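Local coordinates for phiAB6 tailspike (Unidentified phage, PDB 5JS4), which forms a trimeric beta-helical phage tailspike that probably binds and fragments the exopolysaccharide of Acinetobacter baumannii, at residues A[265-270]-A[274-279]; A[342-345]-A[351-354]; A[418-421]-A[427-430]; A[619-622]-A[627-630]. All coordinates share one frame; numbering follows the deposited sequence.

Interaction 1: residues A[265-270]-A[274-279]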
loop_
_atom_site.group_PDB
_atom_site.type_symbol
_atom_site.label_atom_id
_atom_site.label_comp_id
_atom_site.label_asym_id
_atom_site.label_seq_id
_atom_site.Cartn_x
_atom_site.Cartn_y
_atom_site.Cartn_z
ATOM N N ALA A 265 40.364 -10.781 -15.854
ATOM C CA ALA A 265 41.459 -9.814 -15.776
ATOM C C ALA A 265 40.966 -8.475 -15.237
ATOM O O ALA A 265 41.631 -7.842 -14.416
ATOM C CB ALA A 265 42.103 -9.633 -17.141
ATOM N N TYR A 266 39.791 -8.053 -15.695
ATOM C CA TYR A 266 39.165 -6.836 -15.186
ATOM C C TYR A 266 38.986 -6.907 -13.669
ATOM O O TYR A 266 39.341 -5.974 -12.947
ATOM C CB TYR A 266 37.804 -6.620 -15.854
ATOM C CG TYR A 266 37.098 -5.367 -15.397
ATOM C CD1 TYR A 266 36.495 -5.300 -14.145
ATOM C CD2 TYR A 266 37.035 -4.244 -16.215
ATOM C CE1 TYR A 266 35.862 -4.151 -13.718
ATOM C CE2 TYR A 266 36.392 -3.094 -15.801
ATOM C CZ TYR A 266 35.809 -3.055 -14.549
ATOM O OH TYR A 266 35.170 -1.920 -14.130
ATOM N N CYS A 267 38.426 -8.016 -13.197
ATOM C CA CYS A 267 38.133 -8.187 -11.774
ATOM C C CYS A 267 39.391 -8.358 -10.922
ATOM O O CYS A 267 39.371 -8.064 -9.729
ATOM C CB CYS A 267 37.186 -9.368 -11.564
ATOM S SG CYS A 267 35.570 -9.122 -12.334
ATOM N N ASP A 268 40.474 -8.831 -11.538
ATOM C CA ASP A 268 41.756 -9.005 -10.848
ATOM C C ASP A 268 42.629 -7.747 -10.888
ATOM O O ASP A 268 43.635 -7.669 -10.180
ATOM C CB ASP A 268 42.536 -10.168 -11.469
ATOM C CG ASP A 268 41.853 -11.512 -11.278
ATOM O OD1 ASP A 268 40.867 -11.605 -10.516
ATOM O OD2 ASP A 268 42.317 -12.487 -11.899
ATOM N N SER A 269 42.244 -6.767 -11.706
ATOM C CA SER A 269 43.056 -5.570 -11.925
ATOM C C SER A 269 43.035 -4.606 -10.745
ATOM O O SER A 269 42.005 -4.424 -10.100
ATOM C CB SER A 269 42.576 -4.826 -13.177
ATOM O OG SER A 269 43.243 -3.582 -13.315
ATOM N N ALA A 270 44.177 -3.966 -10.505
ATOM C CA ALA A 270 44.306 -2.911 -9.497
ATOM C C ALA A 270 43.674 -1.587 -9.929
ATOM O O ALA A 270 43.541 -0.671 -9.119
ATOM C CB ALA A 270 45.776 -2.681 -9.189
ATOM N N GLN A 274 34.452 -0.252 -8.188
ATOM C CA GLN A 274 33.488 -1.103 -7.488
ATOM C C GLN A 274 32.811 -2.127 -8.387
ATOM O O GLN A 274 32.517 -3.232 -7.941
ATOM C CB GLN A 274 32.391 -0.256 -6.835
ATOM C CG GLN A 274 32.820 0.524 -5.603
ATOM C CD GLN A 274 31.635 0.995 -4.775
ATOM O OE1 GLN A 274 30.524 0.472 -4.898
ATOM N NE2 GLN A 274 31.871 1.976 -3.915
ATOM N N ASN A 275 32.537 -1.742 -9.633
ATOM C CA ASN A 275 31.754 -2.560 -10.550
ATOM C C ASN A 275 32.513 -2.921 -11.811
ATOM O O ASN A 275 33.451 -2.221 -12.204
ATOM C CB ASN A 275 30.470 -1.821 -10.950
ATOM C CG ASN A 275 29.622 -1.412 -9.756
ATOM O OD1 ASN A 275 29.079 -0.304 -9.711
ATOM N ND2 ASN A 275 29.503 -2.299 -8.785
ATOM N N LEU A 276 32.103 -4.035 -12.421
ATOM C CA LEU A 276 32.509 -4.395 -13.771
ATOM C C LEU A 276 31.554 -3.734 -14.758
ATOM O O LEU A 276 30.340 -3.760 -14.558
ATOM C CB LEU A 276 32.508 -5.917 -13.949
ATOM C CG LEU A 276 32.939 -6.453 -15.325
ATOM C CD1 LEU A 276 33.682 -7.777 -15.204
ATOM C CD2 LEU A 276 31.758 -6.613 -16.274
ATOM N N TYR A 277 32.117 -3.139 -15.808
ATOM C CA TYR A 277 31.346 -2.466 -16.854
ATOM C C TYR A 277 31.582 -3.107 -18.210
ATOM O O TYR A 277 32.690 -3.551 -18.518
ATOM C CB TYR A 277 31.717 -0.980 -16.921
ATOM C CG TYR A 277 31.359 -0.247 -15.659
ATOM C CD1 TYR A 277 32.259 -0.172 -14.604
ATOM C CD2 TYR A 277 30.108 0.338 -15.499
ATOM C CE1 TYR A 277 31.935 0.482 -13.433
ATOM C CE2 TYR A 277 29.770 0.992 -14.329
ATOM C CZ TYR A 277 30.687 1.060 -13.299
ATOM O OH TYR A 277 30.357 1.703 -12.127
ATOM N N LEU A 278 30.528 -3.153 -19.015
ATOM C CA LEU A 278 30.644 -3.556 -20.409
ATOM C C LEU A 278 30.920 -2.338 -21.279
ATOM O O LEU A 278 30.628 -1.206 -20.887
ATOM C CB LEU A 278 29.361 -4.238 -20.875
ATOM C CG LEU A 278 28.896 -5.447 -20.065
ATOM C CD1 LEU A 278 27.630 -6.014 -20.685
ATOM C CD2 LEU A 278 29.977 -6.521 -19.973
ATOM N N GLY A 279 31.494 -2.577 -22.453
ATOM C CA GLY A 279 31.686 -1.529 -23.455
ATOM C C GLY A 279 30.370 -1.112 -24.084
ATOM O O GLY A 279 29.329 -1.705 -23.805
#

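Interaction 2: residues A[342-345]-A[351-354]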
loop_
_atom_site.group_PDB
_atom_site.type_symbol
_atom_site.label_atom_id
_atom_site.label_comp_id
_atom_site.label_asym_id
_atom_site.label_seq_id
_atom_site.Cartn_x
_atom_site.Cartn_y
_atom_site.Cartn_z
ATOM N N ALA A 342 21.322 -10.221 -19.936
ATOM C CA ALA A 342 22.156 -11.417 -19.897
ATOM C C ALA A 342 21.342 -12.655 -20.222
ATOM O O ALA A 342 20.270 -12.868 -19.654
ATOM C CB ALA A 342 22.819 -11.558 -18.538
ATOM N N ARG A 343 21.860 -13.466 -21.143
ATOM C CA ARG A 343 21.208 -14.699 -21.551
ATOM C C ARG A 343 22.153 -15.885 -21.434
ATOM O O ARG A 343 23.377 -15.722 -21.367
ATOM C CB ARG A 343 20.701 -14.589 -22.996
ATOM C CG ARG A 343 21.795 -14.430 -24.047
ATOM C CD ARG A 343 21.256 -14.531 -25.466
ATOM N NE ARG A 343 20.889 -15.903 -25.824
ATOM C CZ ARG A 343 19.654 -16.410 -25.809
ATOM N NH1 ARG A 343 18.605 -15.672 -25.450
ATOM N NH2 ARG A 343 19.465 -17.678 -26.160
ATOM N N CYS A 344 21.567 -17.077 -21.410
ATOM C CA CYS A 344 22.310 -18.316 -21.548
ATOM C C CYS A 344 21.880 -18.974 -22.849
ATOM O O CYS A 344 20.688 -19.224 -23.058
ATOM C CB CYS A 344 22.032 -19.249 -20.376
ATOM S SG CYS A 344 23.046 -20.740 -20.391
ATOM N N SER A 345 22.847 -19.231 -23.726
ATOM C CA SER A 345 22.591 -19.875 -25.008
ATOM C C SER A 345 22.957 -21.352 -24.931
ATOM O O SER A 345 23.986 -21.709 -24.357
ATOM C CB SER A 345 23.410 -19.205 -26.112
ATOM O OG SER A 345 23.044 -17.845 -26.272
ATOM N N GLN A 351 21.794 -27.038 -16.413
ATOM C CA GLN A 351 21.739 -26.429 -15.083
ATOM C C GLN A 351 22.801 -25.344 -14.895
ATOM O O GLN A 351 23.586 -25.375 -13.943
ATOM C CB GLN A 351 21.855 -27.500 -13.994
ATOM C CG GLN A 351 20.713 -28.504 -14.015
ATOM C CD GLN A 351 20.600 -29.319 -12.736
ATOM O OE1 GLN A 351 21.151 -28.954 -11.696
ATOM N NE2 GLN A 351 19.868 -30.425 -12.808
ATOM N N VAL A 352 22.824 -24.392 -15.821
ATOM C CA VAL A 352 23.719 -23.248 -15.728
ATOM C C VAL A 352 22.930 -22.090 -15.131
ATOM O O VAL A 352 21.920 -21.673 -15.690
ATOM C CB VAL A 352 24.282 -22.851 -17.107
ATOM C CG1 VAL A 352 25.246 -21.680 -16.975
ATOM C CG2 VAL A 352 24.985 -24.035 -17.758
ATOM N N SER A 353 23.380 -21.592 -13.983
ATOM C CA SER A 353 22.741 -20.448 -13.326
ATOM C C SER A 353 23.541 -19.186 -13.634
ATOM O O SER A 353 24.695 -19.276 -14.051
ATOM C CB SER A 353 22.640 -20.696 -11.821
ATOM O OG SER A 353 21.723 -21.748 -11.555
ATOM N N PHE A 354 22.938 -18.008 -13.456
ATOM C CA PHE A 354 23.598 -16.777 -13.908
ATOM C C PHE A 354 24.560 -16.160 -12.895
ATOM O O PHE A 354 25.751 -16.048 -13.177
ATOM C CB PHE A 354 22.602 -15.713 -14.393
ATOM C CG PHE A 354 23.262 -14.421 -14.799
ATOM C CD1 PHE A 354 24.318 -14.423 -15.707
ATOM C CD2 PHE A 354 22.846 -13.205 -14.270
ATOM C CE1 PHE A 354 24.943 -13.247 -16.077
ATOM C CE2 PHE A 354 23.468 -12.023 -14.641
ATOM C CZ PHE A 354 24.520 -12.046 -15.544
#

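Interaction 3: residues A[418-421]-A[427-430]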
loop_
_atom_site.group_PDB
_atom_site.type_symbol
_atom_site.label_atom_id
_atom_site.label_comp_id
_atom_site.label_asym_id
_atom_site.label_seq_id
_atom_site.Cartn_x
_atom_site.Cartn_y
_atom_site.Cartn_z
ATOM N N ILE A 418 8.626 -6.804 -11.210
ATOM C CA ILE A 418 9.275 -7.967 -11.808
ATOM C C ILE A 418 8.293 -8.715 -12.696
ATOM O O ILE A 418 7.184 -9.049 -12.269
ATOM C CB ILE A 418 9.829 -8.955 -10.762
ATOM C CG1 ILE A 418 10.646 -8.224 -9.692
ATOM C CG2 ILE A 418 10.686 -10.012 -11.459
ATOM C CD1 ILE A 418 11.028 -9.094 -8.512
ATOM N N TYR A 419 8.726 -8.973 -13.928
ATOM C CA TYR A 419 7.963 -9.719 -14.920
ATOM C C TYR A 419 8.615 -11.091 -15.075
ATOM O O TYR A 419 9.683 -11.204 -15.676
ATOM C CB TYR A 419 7.997 -8.958 -16.250
ATOM C CG TYR A 419 6.912 -9.267 -17.269
ATOM C CD1 TYR A 419 6.241 -10.493 -17.302
ATOM C CD2 TYR A 419 6.589 -8.324 -18.235
ATOM C CE1 TYR A 419 5.264 -10.749 -18.260
ATOM C CE2 TYR A 419 5.621 -8.569 -19.188
ATOM C CZ TYR A 419 4.962 -9.781 -19.200
ATOM O OH TYR A 419 4.002 -10.000 -20.161
ATOM N N PHE A 420 7.986 -12.116 -14.507
ATOM C CA PHE A 420 8.418 -13.502 -14.684
ATOM C C PHE A 420 7.603 -14.107 -15.829
ATOM O O PHE A 420 6.376 -14.189 -15.729
ATOM C CB PHE A 420 8.160 -14.331 -13.421
ATOM C CG PHE A 420 8.864 -13.841 -12.179
ATOM C CD1 PHE A 420 10.128 -14.308 -11.851
ATOM C CD2 PHE A 420 8.231 -12.969 -11.300
ATOM C CE1 PHE A 420 10.765 -13.889 -10.694
ATOM C CE2 PHE A 420 8.861 -12.547 -10.139
ATOM C CZ PHE A 420 10.129 -13.010 -9.835
ATOM N N GLN A 421 8.265 -14.542 -16.903
ATOM C CA GLN A 421 7.548 -15.107 -18.053
ATOM C C GLN A 421 8.146 -16.419 -18.549
ATOM O O GLN A 421 9.361 -16.534 -18.733
ATOM C CB GLN A 421 7.480 -14.108 -19.212
ATOM C CG GLN A 421 6.575 -14.574 -20.352
ATOM C CD GLN A 421 6.298 -13.502 -21.396
ATOM O OE1 GLN A 421 6.051 -12.340 -21.066
ATOM N NE2 GLN A 421 6.317 -13.894 -22.664
ATOM N N ALA A 427 8.730 -18.641 -9.939
ATOM C CA ALA A 427 9.257 -17.284 -9.990
ATOM C C ALA A 427 10.356 -17.134 -8.941
ATOM O O ALA A 427 11.479 -16.744 -9.261
ATOM C CB ALA A 427 8.149 -16.274 -9.747
ATOM N N MET A 428 10.015 -17.446 -7.692
ATOM C CA MET A 428 10.949 -17.342 -6.570
ATOM C C MET A 428 10.849 -18.566 -5.670
ATOM O O MET A 428 9.749 -19.020 -5.357
ATOM C CB MET A 428 10.653 -16.095 -5.738
ATOM C CG MET A 428 10.682 -14.800 -6.527
ATOM S SD MET A 428 10.414 -13.349 -5.496
ATOM C CE MET A 428 11.928 -13.287 -4.546
ATOM N N ILE A 429 12.002 -19.087 -5.253
ATOM C CA ILE A 429 12.061 -20.190 -4.301
ATOM C C ILE A 429 12.944 -19.810 -3.120
ATOM O O ILE A 429 14.136 -19.543 -3.284
ATOM C CB ILE A 429 12.618 -21.481 -4.940
ATOM C CG1 ILE A 429 11.731 -21.932 -6.102
ATOM C CG2 ILE A 429 12.722 -22.591 -3.895
ATOM C CD1 ILE A 429 12.312 -23.066 -6.924
ATOM N N PHE A 430 12.333 -19.779 -1.939
ATOM C CA PHE A 430 13.042 -19.708 -0.673
ATOM C C PHE A 430 12.940 -21.085 -0.031
ATOM O O PHE A 430 11.844 -21.536 0.284
ATOM C CB PHE A 430 12.391 -18.675 0.250
ATOM C CG PHE A 430 12.465 -17.261 -0.261
ATOM C CD1 PHE A 430 13.546 -16.451 0.060
ATOM C CD2 PHE A 430 11.445 -16.734 -1.044
ATOM C CE1 PHE A 430 13.618 -15.145 -0.397
ATOM C CE2 PHE A 430 11.511 -15.429 -1.506
ATOM C CZ PHE A 430 12.600 -14.634 -1.183
#

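Interaction 4: residues A[619-622]-A[627-630]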
loop_
_atom_site.group_PDB
_atom_site.type_symbol
_atom_site.label_atom_id
_atom_site.label_comp_id
_atom_site.label_asym_id
_atom_site.label_seq_id
_atom_site.Cartn_x
_atom_site.Cartn_y
_atom_site.Cartn_z
ATOM N N SER A 619 -37.098 -31.014 38.073
ATOM C CA SER A 619 -36.206 -31.667 39.031
ATOM C C SER A 619 -35.484 -30.643 39.908
ATOM O O SER A 619 -35.235 -30.893 41.088
ATOM C CB SER A 619 -35.181 -32.532 38.294
ATOM O OG SER A 619 -35.824 -33.534 37.525
ATOM N N THR A 620 -35.138 -29.503 39.316
ATOM C CA THR A 620 -34.527 -28.390 40.043
ATOM C C THR A 620 -35.184 -27.100 39.561
ATOM O O THR A 620 -35.589 -27.022 38.405
ATOM C CB THR A 620 -33.010 -28.307 39.793
ATOM O OG1 THR A 620 -32.760 -28.064 38.404
ATOM C CG2 THR A 620 -32.315 -29.598 40.207
ATOM N N PRO A 621 -35.303 -26.090 40.443
ATOM C CA PRO A 621 -35.969 -24.863 40.004
ATOM C C PRO A 621 -35.235 -24.181 38.857
ATOM O O PRO A 621 -34.011 -24.183 38.803
ATOM C CB PRO A 621 -35.952 -23.970 41.252
ATOM C CG PRO A 621 -35.678 -24.881 42.398
ATOM C CD PRO A 621 -34.865 -26.009 41.848
ATOM N N GLN A 622 -35.992 -23.613 37.931
ATOM C CA GLN A 622 -35.408 -22.805 36.884
ATOM C C GLN A 622 -34.858 -21.530 37.516
ATOM O O GLN A 622 -35.458 -20.975 38.434
ATOM C CB GLN A 622 -36.467 -22.475 35.837
ATOM C CG GLN A 622 -35.916 -21.885 34.561
ATOM C CD GLN A 622 -37.013 -21.603 33.564
ATOM O OE1 GLN A 622 -37.526 -20.489 33.504
ATOM N NE2 GLN A 622 -37.401 -22.616 32.797
ATOM N N TRP A 627 -32.430 -15.232 39.993
ATOM C CA TRP A 627 -33.796 -15.342 40.501
ATOM C C TRP A 627 -34.384 -16.717 40.195
ATOM O O TRP A 627 -34.143 -17.276 39.126
ATOM C CB TRP A 627 -34.703 -14.258 39.897
ATOM C CG TRP A 627 -34.539 -12.920 40.545
ATOM C CD1 TRP A 627 -35.239 -12.440 41.611
ATOM C CD2 TRP A 627 -33.610 -11.898 40.180
ATOM N NE1 TRP A 627 -34.809 -11.174 41.931
ATOM C CE2 TRP A 627 -33.804 -10.819 41.073
ATOM C CE3 TRP A 627 -32.629 -11.787 39.188
ATOM C CZ2 TRP A 627 -33.053 -9.643 41.000
ATOM C CZ3 TRP A 627 -31.883 -10.618 39.116
ATOM C CH2 TRP A 627 -32.099 -9.562 40.023
ATOM N N LYS A 628 -35.151 -17.246 41.144
ATOM C CA LYS A 628 -35.936 -18.469 40.947
ATOM C C LYS A 628 -37.311 -18.270 41.560
ATOM O O LYS A 628 -37.522 -17.334 42.337
ATOM C CB LYS A 628 -35.247 -19.687 41.576
ATOM C CG LYS A 628 -35.125 -19.637 43.088
ATOM C CD LYS A 628 -34.571 -20.948 43.624
ATOM C CE LYS A 628 -34.432 -20.911 45.130
ATOM N NZ LYS A 628 -33.939 -22.216 45.651
ATOM N N ILE A 629 -38.243 -19.153 41.221
ATOM C CA ILE A 629 -39.584 -19.099 41.784
ATOM C C ILE A 629 -39.779 -20.297 42.690
ATOM O O ILE A 629 -39.559 -21.435 42.271
ATOM C CB ILE A 629 -40.684 -19.098 40.702
ATOM C CG1 ILE A 629 -40.400 -18.009 39.664
ATOM C CG2 ILE A 629 -42.048 -18.911 41.356
ATOM C CD1 ILE A 629 -41.420 -17.916 38.545
ATOM N N VAL A 630 -40.191 -20.035 43.926
ATOM C CA VAL A 630 -40.469 -21.095 44.886
ATOM C C VAL A 630 -41.844 -20.903 45.502
ATOM O O VAL A 630 -42.331 -19.775 45.635
ATOM C CB VAL A 630 -39.412 -21.162 46.009
ATOM C CG1 VAL A 630 -38.039 -21.459 45.430
ATOM C CG2 VAL A 630 -39.386 -19.876 46.821
HETATM O O HOH W 1 -38.112 -20.919 38.976
#

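Interaction 1: residues A[265-270]-A[274-279]
Tyr-266, near the end of helix 260-268, lays its ring over Leu-276 of strand 275-277, the first strand in this chain's stack of parallel beta-helix coils. The position is consistent with the short helix that caps the N-terminal end of pectate lyase-like beta-helices. The tight part of the contact belongs to the tyrosine. Leu-276 CG stands 3.9 Å above the plane of its ring, displaced toward the rim, a CH-pi contact over one face. The backbone closes in as well, with Leu-276 CA 3.4 Å from Tyr-266 CE1. CG of Tyr-266 is anti to the backbone N (chi1 -179°), which sends the ring out from the helix and across to the strand. Its hydroxyl then donates to Asn-275 O over 2.6 Å, in the carbonyl plane and on a lone pair, the C=O...O angle being 144°. This short bond helps to set the position of the ring along the strand; a second contact of that hydroxyl, with Ile-244 O, is a weak hydrogen bond.

One residue further on, the packing thins. Cys-267 touches the strand through a single pair, SG to Leu-276 CD1 at 3.7 Å, although Leu-292 also meets the cysteine. Beyond it the helix end turns to solvent: Asp-268 is exposed, its OD1 forms a salt bridge with Lys-293 NZ, and it makes no contact with 274-279. Back at Tyr-266, the same hydroxyl also abuts the edge of the Tyr-277 ring, lying in the ring plane with OH 3.4 Å from CD1 of Tyr-277.

Interaction 2: residues A[342-345]-A[351-354]
The Phe-354 ring carries the Ala-342 methyl over one face, and two further aromatic rings meet it, Phe-372 with its plane about halfway between parallel and perpendicular and Phe-330 nearly perpendicular. Ala-342 CB is 3.9 Å from the ring centroid and 29° off the normal, a CH-pi contact shifted toward the far end of the ring, since the closest atom is Phe-354 CZ at 3.5 Å. The ring gets there because Phe-354 CG is anti to the backbone N (chi1 177°), reaching across the coil interior. A second, looser pair lies beside it: Cys-344 SG approaches Val-352 CB at 4.1 Å and CG1 at nearly the same range. No hydrogen bond crosses between the two segments, so this inner side is held by apolar contact alone.

The other flat group, the Arg-343 guanidinium, belongs to the opposite surface of the strand. Ser-345 OG meets it at the edge, in its plane, accepting from Arg-343 NE at 2.9 Å with a nearly straight N-H...O angle of 168°, which probably helps to fix its rotation. The hydroxyl is also hydrogen-bonded to Asp-316 OD1, which itself forms a long, weak ion pair with Arg-343 NE. Arg-343 NH1 hydrogen-bonds to a malonic acid molecule, probably from the crystallisation liquor, in a pocket shared with Tyr-310, Ile-370, Asn-371 and Tyr-394.

Strand 340-345 runs between parallel neighbours 313-318 and 362-370, whereas 353-358 lies between 328-333 and 374-379; the contact thus joins two faces of one beta-helix coil across its core.

Interaction 3: residues A[418-421]-A[427-430]
Phe-420 and Ala-427 meet face-on: the alanine methyl sits over the centre of the phenyl ring, CB 3.4 Å from the centroid and only 8° off its normal, a CH-pi contact almost along the ring normal. On the opposite face lies Ile-418 CG2, offset toward the rim, so the ring is sandwiched between a methyl from its own strand and one from the corner that follows the strand. With CG of Phe-420 anti to the carbonyl carbon (chi1 -60°), the ring points into the interior and its outer carbons reach the turn. There CE1 of Phe-420 comes within 3.3 Å of Ala-427 O. Met-428 approaches differently: its chain crosses the phenylalanine at about a right angle, and CG touches Phe-420 CZ at 3.8 Å from an oblique direction.

The chain turns a corner at Ala-427, which places its methyl inside the beta-helix between two faces. Phe-420 belongs to strand 413-421, flanked by parallel strands 381-393 and 438-447, whose Leu-392, Ile-442 and Met-447 pack round it; Met-428 lies on the next face, touching Ile-400 of strand 398-402 and Ile-451 of strand 451-453.

Interaction 4: residues A[619-622]-A[627-630]
The carbonyl oxygen of Gln-622 is the polar atom on which this contact turns: it faces Lys-628 and Ile-629, accepts a hydrogen bond from a water and has weaker C-H contacts from Lys-628. The water donates to Gln-622 O over 2.7 Å and accepts from Ile-629 N over 2.9 Å. Gln-622 O and Ile-629 N are themselves 4.3 Å apart, too far for a direct bond, so the water completes the bridge. Lys-628 adds a CA-H...O contact to the same oxygen, 3.6 Å from CA to Gln-622 O with 130° at the hydrogen, and its CB lies 3.4 Å from that oxygen.

The apolar share is modest. A chi1 of 65° tucks Lys-628 CG in between its own N and C, from where the straight chain passes Pro-621. There CD of Lys-628 lies 4.1 Å from CB of the exposed proline.

Strand 623-624, between the segments, pairs antiparallel with 627-633, closing a short hairpin. Gln-622 OE1 takes its bond from Thr-613 N, while the glutamine also packs on His-653 of the third subunit. On the buried side, Ile-629 rests on Leu-612, Tyr-614, Phe-711 and Val-713, residues of the facing antiparallel sheet.

Chemically, the absence of any direct hydrogen bond between the segments, set beside one bridging water, is consistent with the two legs diverging beyond the paired residues, a water taking the place of a direct backbone bond between Gln-622 O and Ile-629 N.

Along the chain the four contacts come in series, each closing before the next opens. Interactions 1, 2 and 3 lie within the pectate lyase-like range and step along the beta-helix: the centres of 1 and 2 are about 20 Å apart, those of 2 and 3 about 16 Å. None touches another. Interactions 2 and 3 share both parallel stacks, the one holding strands 340-345 and 413-421 and the one holding 353-358 and 426-430, so each ties together two neighbouring faces of the solenoid, on coils a few turns apart. Interaction 1 adds a helix at its N-terminal end. Interaction 4 stands apart, about 93 Å from interaction 1 between centres, in the C-terminal antiparallel sheets, showing how elongated the tailspike is.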